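PDB 4GLJ: RsfP from Uncultured bacterium, which probably catalyses the phosphorolysis of methylthioadenosine to adenine and methylthioribose 1-phosphate, and here binds the dye rhodamine B. Local coordinates for residues P41-E53 with A60-T72. Numbering follows the deposited sequence.
Sequences PYGEPSDDIVLGE and AFLTRHGQGHRLT. With RHB (N-[9-(2-carboxyphenyl)-6-(diethylamino)-3H-xanthen-3-ylidene]-N-ethylethanaminium), chain B; PO4 (phosphate ion), chain D.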
loop_
_atom_site.group_PDB
_atom_site.type_symbol
_atom_site.label_atom_id
_atom_site.label_comp_id
_atom_site.label_asym_id
_atom_site.label_seq_id
_atom_site.Cartn_x
_atom_site.Cartn_y
_atom_site.Cartn_z
ATOM N N PRO A 41 22.419 -0.402 -13.762
ATOM C CA PRO A 41 22.589 -0.989 -12.435
ATOM C C PRO A 41 21.296 -1.631 -11.890
ATOM O O PRO A 41 21.370 -2.338 -10.872
ATOM C CB PRO A 41 23.027 0.211 -11.572
ATOM C CG PRO A 41 23.628 1.184 -12.553
ATOM C CD PRO A 41 22.740 1.043 -13.764
ATOM N N TYR A 42 20.170 -1.457 -12.573
ATOM C CA TYR A 42 18.860 -2.001 -12.146
ATOM C C TYR A 42 18.413 -3.131 -13.057
ATOM O O TYR A 42 17.259 -3.493 -13.054
ATOM C CB TYR A 42 17.782 -0.880 -12.115
ATOM C CG TYR A 42 18.301 0.196 -11.232
ATOM C CD1 TYR A 42 18.891 1.323 -11.771
ATOM C CD2 TYR A 42 18.268 0.065 -9.850
ATOM C CE1 TYR A 42 19.453 2.285 -10.957
ATOM C CE2 TYR A 42 18.830 1.041 -9.039
ATOM C CZ TYR A 42 19.426 2.159 -9.648
ATOM O OH TYR A 42 19.975 3.166 -8.903
ATOM N N GLY A 43 19.334 -3.658 -13.835
ATOM C CA GLY A 43 19.049 -4.734 -14.750
ATOM C C GLY A 43 18.583 -4.172 -16.072
ATOM O O GLY A 43 18.849 -2.997 -16.384
ATOM N N GLU A 44 17.885 -5.010 -16.842
ATOM C CA GLU A 44 17.540 -4.654 -18.199
ATOM C C GLU A 44 16.249 -3.868 -18.269
ATOM O O GLU A 44 15.285 -4.146 -17.533
ATOM C CB GLU A 44 17.406 -5.918 -19.051
ATOM C CG GLU A 44 18.633 -6.810 -18.970
ATOM C CD GLU A 44 18.672 -7.844 -20.098
ATOM O OE1 GLU A 44 17.762 -8.717 -20.096
ATOM O OE2 GLU A 44 19.591 -7.774 -20.965
ATOM N N PRO A 45 16.191 -2.883 -19.199
ATOM C CA PRO A 45 14.924 -2.219 -19.495
ATOM C C PRO A 45 13.925 -3.215 -20.057
ATOM O O PRO A 45 14.348 -4.352 -20.367
ATOM C CB PRO A 45 15.273 -1.214 -20.604
ATOM C CG PRO A 45 16.745 -1.061 -20.470
ATOM C CD PRO A 45 17.291 -2.393 -20.032
ATOM N N SER A 46 12.664 -2.773 -20.223
ATOM C CA SER A 46 11.593 -3.634 -20.660
ATOM C C SER A 46 11.886 -4.274 -22.019
ATOM O O SER A 46 11.481 -5.392 -22.236
ATOM C CB SER A 46 10.328 -2.874 -20.796
ATOM O OG SER A 46 9.840 -2.370 -19.597
ATOM N N ASP A 47 12.584 -3.570 -22.909
ATOM C CA ASP A 47 12.946 -4.102 -24.229
ATOM C C ASP A 47 14.122 -3.247 -24.703
ATOM O O ASP A 47 14.416 -2.213 -24.076
ATOM C CB ASP A 47 11.729 -3.878 -25.133
ATOM C CG ASP A 47 11.849 -4.514 -26.504
ATOM O OD1 ASP A 47 12.759 -5.359 -26.759
ATOM O OD2 ASP A 47 10.996 -4.117 -27.360
ATOM N N ASP A 48 14.772 -3.638 -25.802
ATOM C CA ASP A 48 15.752 -2.772 -26.455
ATOM C C ASP A 48 15.087 -1.433 -26.771
ATOM O O ASP A 48 13.937 -1.395 -27.154
ATOM C CB ASP A 48 16.234 -3.417 -27.755
ATOM C CG ASP A 48 17.050 -4.678 -27.523
ATOM O OD1 ASP A 48 17.488 -4.948 -26.376
ATOM O OD2 ASP A 48 17.268 -5.409 -28.490
ATOM N N ILE A 49 15.761 -0.334 -26.485
ATOM C CA ILE A 49 15.269 0.961 -26.850
ATOM C C ILE A 49 15.486 1.207 -28.359
ATOM O O ILE A 49 16.585 0.954 -28.911
ATOM C CB ILE A 49 15.940 1.979 -25.937
ATOM C CG1 ILE A 49 15.323 1.818 -24.530
ATOM C CG2 ILE A 49 15.768 3.412 -26.439
ATOM C CD1 ILE A 49 16.292 2.231 -23.467
ATOM N N VAL A 50 14.409 1.595 -29.042
ATOM C CA VAL A 50 14.508 1.954 -30.477
ATOM C C VAL A 50 14.804 3.471 -30.652
ATOM O O VAL A 50 14.140 4.337 -30.070
ATOM C CB VAL A 50 13.255 1.591 -31.308
ATOM C CG1 VAL A 50 13.437 2.023 -32.779
ATOM C CG2 VAL A 50 12.992 0.085 -31.325
ATOM N N LEU A 51 15.841 3.767 -31.414
ATOM C CA LEU A 51 16.188 5.143 -31.788
ATOM C C LEU A 51 15.890 5.367 -33.260
ATOM O O LEU A 51 16.167 4.528 -34.112
ATOM C CB LEU A 51 17.652 5.480 -31.485
ATOM C CG LEU A 51 17.988 5.370 -29.989
ATOM C CD1 LEU A 51 19.477 5.129 -29.836
ATOM C CD2 LEU A 51 17.586 6.627 -29.266
ATOM N N GLY A 52 15.307 6.517 -33.550
ATOM C CA GLY A 52 15.012 6.844 -34.927
ATOM C C GLY A 52 14.763 8.331 -34.985
ATOM O O GLY A 52 14.735 8.994 -33.932
ATOM N N GLU A 53 14.591 8.836 -36.207
ATOM C CA GLU A 53 14.338 10.254 -36.442
ATOM C C GLU A 53 12.921 10.451 -36.951
ATOM O O GLU A 53 12.443 9.722 -37.806
ATOM C CB GLU A 53 15.372 10.877 -37.408
ATOM C CG GLU A 53 16.693 11.210 -36.706
ATOM C CD GLU A 53 17.523 9.951 -36.410
ATOM O OE1 GLU A 53 17.536 9.031 -37.279
ATOM O OE2 GLU A 53 18.158 9.890 -35.317
ATOM N N ALA A 60 13.914 8.506 -28.713
ATOM C CA ALA A 60 14.033 7.139 -28.173
ATOM C C ALA A 60 12.620 6.595 -27.876
ATOM O O ALA A 60 11.802 7.288 -27.264
ATOM C CB ALA A 60 14.862 7.165 -26.890
ATOM N N PHE A 61 12.337 5.370 -28.298
ATOM C CA PHE A 61 11.012 4.767 -28.108
ATOM C C PHE A 61 11.231 3.514 -27.232
ATOM O O PHE A 61 12.094 2.665 -27.552
ATOM C CB PHE A 61 10.317 4.328 -29.423
ATOM C CG PHE A 61 8.974 3.668 -29.168
ATOM C CD1 PHE A 61 7.864 4.445 -28.771
ATOM C CD2 PHE A 61 8.833 2.262 -29.195
ATOM C CE1 PHE A 61 6.632 3.839 -28.466
ATOM C CE2 PHE A 61 7.597 1.651 -28.873
ATOM C CZ PHE A 61 6.499 2.441 -28.529
ATOM N N LEU A 62 10.509 3.447 -26.121
ATOM C CA LEU A 62 10.652 2.289 -25.186
ATOM C C LEU A 62 9.220 1.715 -25.019
ATOM O O LEU A 62 8.301 2.456 -24.680
ATOM C CB LEU A 62 11.206 2.779 -23.853
ATOM C CG LEU A 62 11.297 1.718 -22.731
ATOM C CD1 LEU A 62 11.879 0.445 -23.353
ATOM C CD2 LEU A 62 12.239 2.219 -21.650
ATOM N N THR A 63 9.025 0.427 -25.331
ATOM C CA THR A 63 7.716 -0.232 -25.116
ATOM C C THR A 63 7.677 -0.641 -23.703
ATOM O O THR A 63 8.420 -1.542 -23.325
ATOM C CB THR A 63 7.607 -1.536 -25.917
ATOM O OG1 THR A 63 7.920 -1.225 -27.259
ATOM C CG2 THR A 63 6.193 -2.041 -25.840
ATOM N N ARG A 64 6.825 0.009 -22.895
ATOM C CA ARG A 64 6.798 -0.271 -21.491
ATOM C C ARG A 64 6.593 -1.788 -21.101
ATOM O O ARG A 64 7.247 -2.324 -20.154
ATOM C CB ARG A 64 5.666 0.621 -20.882
ATOM C CG ARG A 64 5.571 0.427 -19.416
ATOM C CD ARG A 64 4.481 1.260 -18.794
ATOM N NE ARG A 64 4.655 2.717 -18.948
ATOM C CZ ARG A 64 3.887 3.552 -19.650
ATOM N NH1 ARG A 64 2.900 3.110 -20.428
ATOM N NH2 ARG A 64 4.160 4.872 -19.641
ATOM N N HIS A 65 5.689 -2.451 -21.813
ATOM C CA HIS A 65 5.335 -3.864 -21.493
ATOM C C HIS A 65 6.179 -4.888 -22.158
ATOM O O HIS A 65 5.963 -6.068 -21.939
ATOM C CB HIS A 65 3.873 -4.142 -21.779
ATOM C CG HIS A 65 2.933 -3.372 -20.880
ATOM N ND1 HIS A 65 2.685 -3.738 -19.613
ATOM C CD2 HIS A 65 2.267 -2.163 -21.077
ATOM C CE1 HIS A 65 1.815 -2.863 -19.034
ATOM N NE2 HIS A 65 1.583 -1.881 -19.917
ATOM N N GLY A 66 7.206 -4.437 -22.892
ATOM C CA GLY A 66 8.091 -5.279 -23.700
ATOM C C GLY A 66 7.463 -5.747 -24.991
ATOM O O GLY A 66 6.255 -5.577 -25.215
ATOM N N GLN A 67 8.265 -6.395 -25.838
ATOM C CA GLN A 67 7.695 -7.001 -27.032
ATOM C C GLN A 67 6.679 -8.097 -26.704
ATOM O O GLN A 67 6.814 -8.875 -25.733
ATOM C CB GLN A 67 8.778 -7.453 -28.028
ATOM C CG GLN A 67 8.361 -7.198 -29.491
ATOM C CD GLN A 67 7.626 -5.861 -29.703
ATOM O OE1 GLN A 67 6.386 -5.826 -29.907
ATOM N NE2 GLN A 67 8.375 -4.751 -29.620
ATOM N N GLY A 68 5.590 -8.055 -27.443
ATOM C CA GLY A 68 4.539 -9.016 -27.263
ATOM C C GLY A 68 3.715 -8.732 -26.060
ATOM O O GLY A 68 2.919 -9.586 -25.641
ATOM N N HIS A 69 3.851 -7.521 -25.488
ATOM C CA HIS A 69 3.171 -7.215 -24.231
ATOM C C HIS A 69 3.440 -8.303 -23.214
ATOM O O HIS A 69 2.525 -8.826 -22.602
ATOM C CB HIS A 69 1.677 -7.039 -24.424
ATOM C CG HIS A 69 1.018 -6.155 -23.399
ATOM N ND1 HIS A 69 0.906 -6.490 -22.088
ATOM C CD2 HIS A 69 0.474 -4.881 -23.527
ATOM C CE1 HIS A 69 0.255 -5.481 -21.422
ATOM N NE2 HIS A 69 -0.011 -4.510 -22.315
ATOM N N ARG A 70 4.703 -8.549 -22.905
ATOM C CA ARG A 70 5.004 -9.642 -21.961
ATOM C C ARG A 70 4.943 -9.360 -20.470
ATOM O O ARG A 70 4.957 -10.301 -19.721
ATOM C CB ARG A 70 6.321 -10.339 -22.302
ATOM C CG ARG A 70 7.499 -9.418 -22.143
ATOM C CD ARG A 70 8.858 -9.989 -22.614
ATOM N NE ARG A 70 9.812 -8.913 -22.309
ATOM C CZ ARG A 70 10.537 -8.855 -21.190
ATOM N NH1 ARG A 70 10.479 -9.866 -20.340
ATOM N NH2 ARG A 70 11.335 -7.807 -20.926
ATOM N N LEU A 71 4.973 -8.085 -20.043
ATOM C CA LEU A 71 5.015 -7.694 -18.618
ATOM C C LEU A 71 3.717 -7.134 -18.118
ATOM O O LEU A 71 3.046 -6.349 -18.794
ATOM C CB LEU A 71 6.094 -6.607 -18.373
ATOM C CG LEU A 71 7.491 -7.040 -18.861
ATOM C CD1 LEU A 71 8.460 -5.833 -18.952
ATOM C CD2 LEU A 71 8.093 -8.209 -18.029
ATOM N N THR A 72 3.396 -7.482 -16.894
ATOM C CA THR A 72 2.306 -6.869 -16.175
ATOM C C THR A 72 2.846 -5.532 -15.572
ATOM O O THR A 72 4.076 -5.410 -15.377
ATOM C CB THR A 72 1.829 -7.719 -14.974
ATOM O OG1 THR A 72 2.863 -7.907 -13.969
ATOM C CG2 THR A 72 1.354 -9.152 -15.376
HETATM O O2 RHB B . -5.909 -8.444 -23.956
HETATM C C26 RHB B . -7.062 -8.660 -23.536
HETATM C C19 RHB B . -7.698 -7.742 -22.544
HETATM C C14 RHB B . -7.213 -6.502 -22.132
HETATM C C15 RHB B . -7.961 -5.781 -21.210
HETATM C C16 RHB B . -9.150 -6.248 -20.686
HETATM C C17 RHB B . -9.619 -7.475 -21.087
HETATM C C18 RHB B . -8.890 -8.200 -22.018
HETATM C C9 RHB B . -5.961 -5.804 -22.564
HETATM C C8 RHB B . -5.431 -4.759 -21.637
HETATM C C13 RHB B . -6.052 -4.458 -20.434
HETATM C C12 RHB B . -5.556 -3.483 -19.565
HETATM C C11 RHB B . -4.397 -2.809 -19.877
HETATM N N1 RHB B . -3.897 -1.777 -19.051
HETATM C C35 RHB B . -5.115 -1.040 -18.667
HETATM C C36 RHB B . -5.950 -0.906 -19.931
HETATM C C22 RHB B . -3.028 -2.092 -17.879
HETATM C C23 RHB B . -1.551 -2.097 -18.303
HETATM C C10 RHB B . -3.805 -3.097 -21.099
HETATM C C7 RHB B . -4.296 -4.068 -21.963
HETATM O O1 RHB B . -3.647 -4.329 -23.143
HETATM C C1 RHB B . -4.066 -5.259 -24.057
HETATM C C2 RHB B . -5.204 -6.025 -23.839
HETATM C C6 RHB B . -3.315 -5.423 -25.210
HETATM C C5 RHB B . -3.677 -6.350 -26.168
HETATM C C4 RHB B . -4.810 -7.127 -25.967
HETATM C C3 RHB B . -5.573 -6.963 -24.806
HETATM N N2 RHB B . -2.891 -6.467 -27.330
HETATM C C24 RHB B . -1.540 -6.990 -27.041
HETATM C C25 RHB B . -0.594 -6.501 -28.120
HETATM C C33 RHB B . -3.586 -7.284 -28.347
HETATM C C34 RHB B . -3.080 -6.885 -29.720
HETATM O O3 RHB B . -7.741 -9.618 -23.950
HETATM P P PO4 D . -0.204 1.256 -20.007
HETATM O O1 PO4 D . -1.079 0.060 -19.769
HETATM O O2 PO4 D . -0.709 1.783 -21.329
HETATM O O3 PO4 D . -0.454 2.153 -18.852
HETATM O O4 PO4 D . 1.276 0.905 -20.127
HETATM O O HOH W 1 13.134 -6.832 -19.021
HETATM O O HOH W 2 10.742 -7.233 -24.576
HETATM O O HOH W 3 11.248 -0.381 -27.346
#
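Val50 and Phe61 form an antiparallel hydrogen-bonded pair, Val50 N reaching Phe61 O at 3.0 Å and Phe61 N returning to Val50 O at 2.7 Å. Where the strands part, a water takes over, bridging Asp48 O, Phe61 O and Thr63 N. Polar side chains then join the loops: Ser46 OG donates to Arg64 O (2.7 Å), and the side chain of Arg70, extended from CG to NE, brings NH2 to 2.8 Å from Ser46 O in a nearly straight hydrogen bond (161°), that oxygen in the guanidinium plane. A second water links Ser46 O to Gln67 N and Arg70 NE. Apolar side chains pack across the beta hairpin of strands 49-54 and 57-63, part of the mixed sheet of this phosphorylase-superfamily fold: Ala60 CB touches Leu51 CD2 and Ile49 CG2, while Leu62, with CG anti to the backbone N (chi1 175°), turns its end back so that CD1 lies 3.9 Å from Ile49 CG1. Beyond the strand, the phosphate, probably from the crystallisation liquor, accepts hydrogen bonds from Arg64 NH1 and His65 NE2, each 2.8 Å from O4, consistent with a co-substrate pocket. His65 ND1 donates to Leu71 O, fixing the ring's rotation, and an alanine here would probably leave that carbonyl and the phosphate each short of a donor. His65 CE1 also approaches C23, an ethyl methyl of rhodamine B, at 3.5 Å.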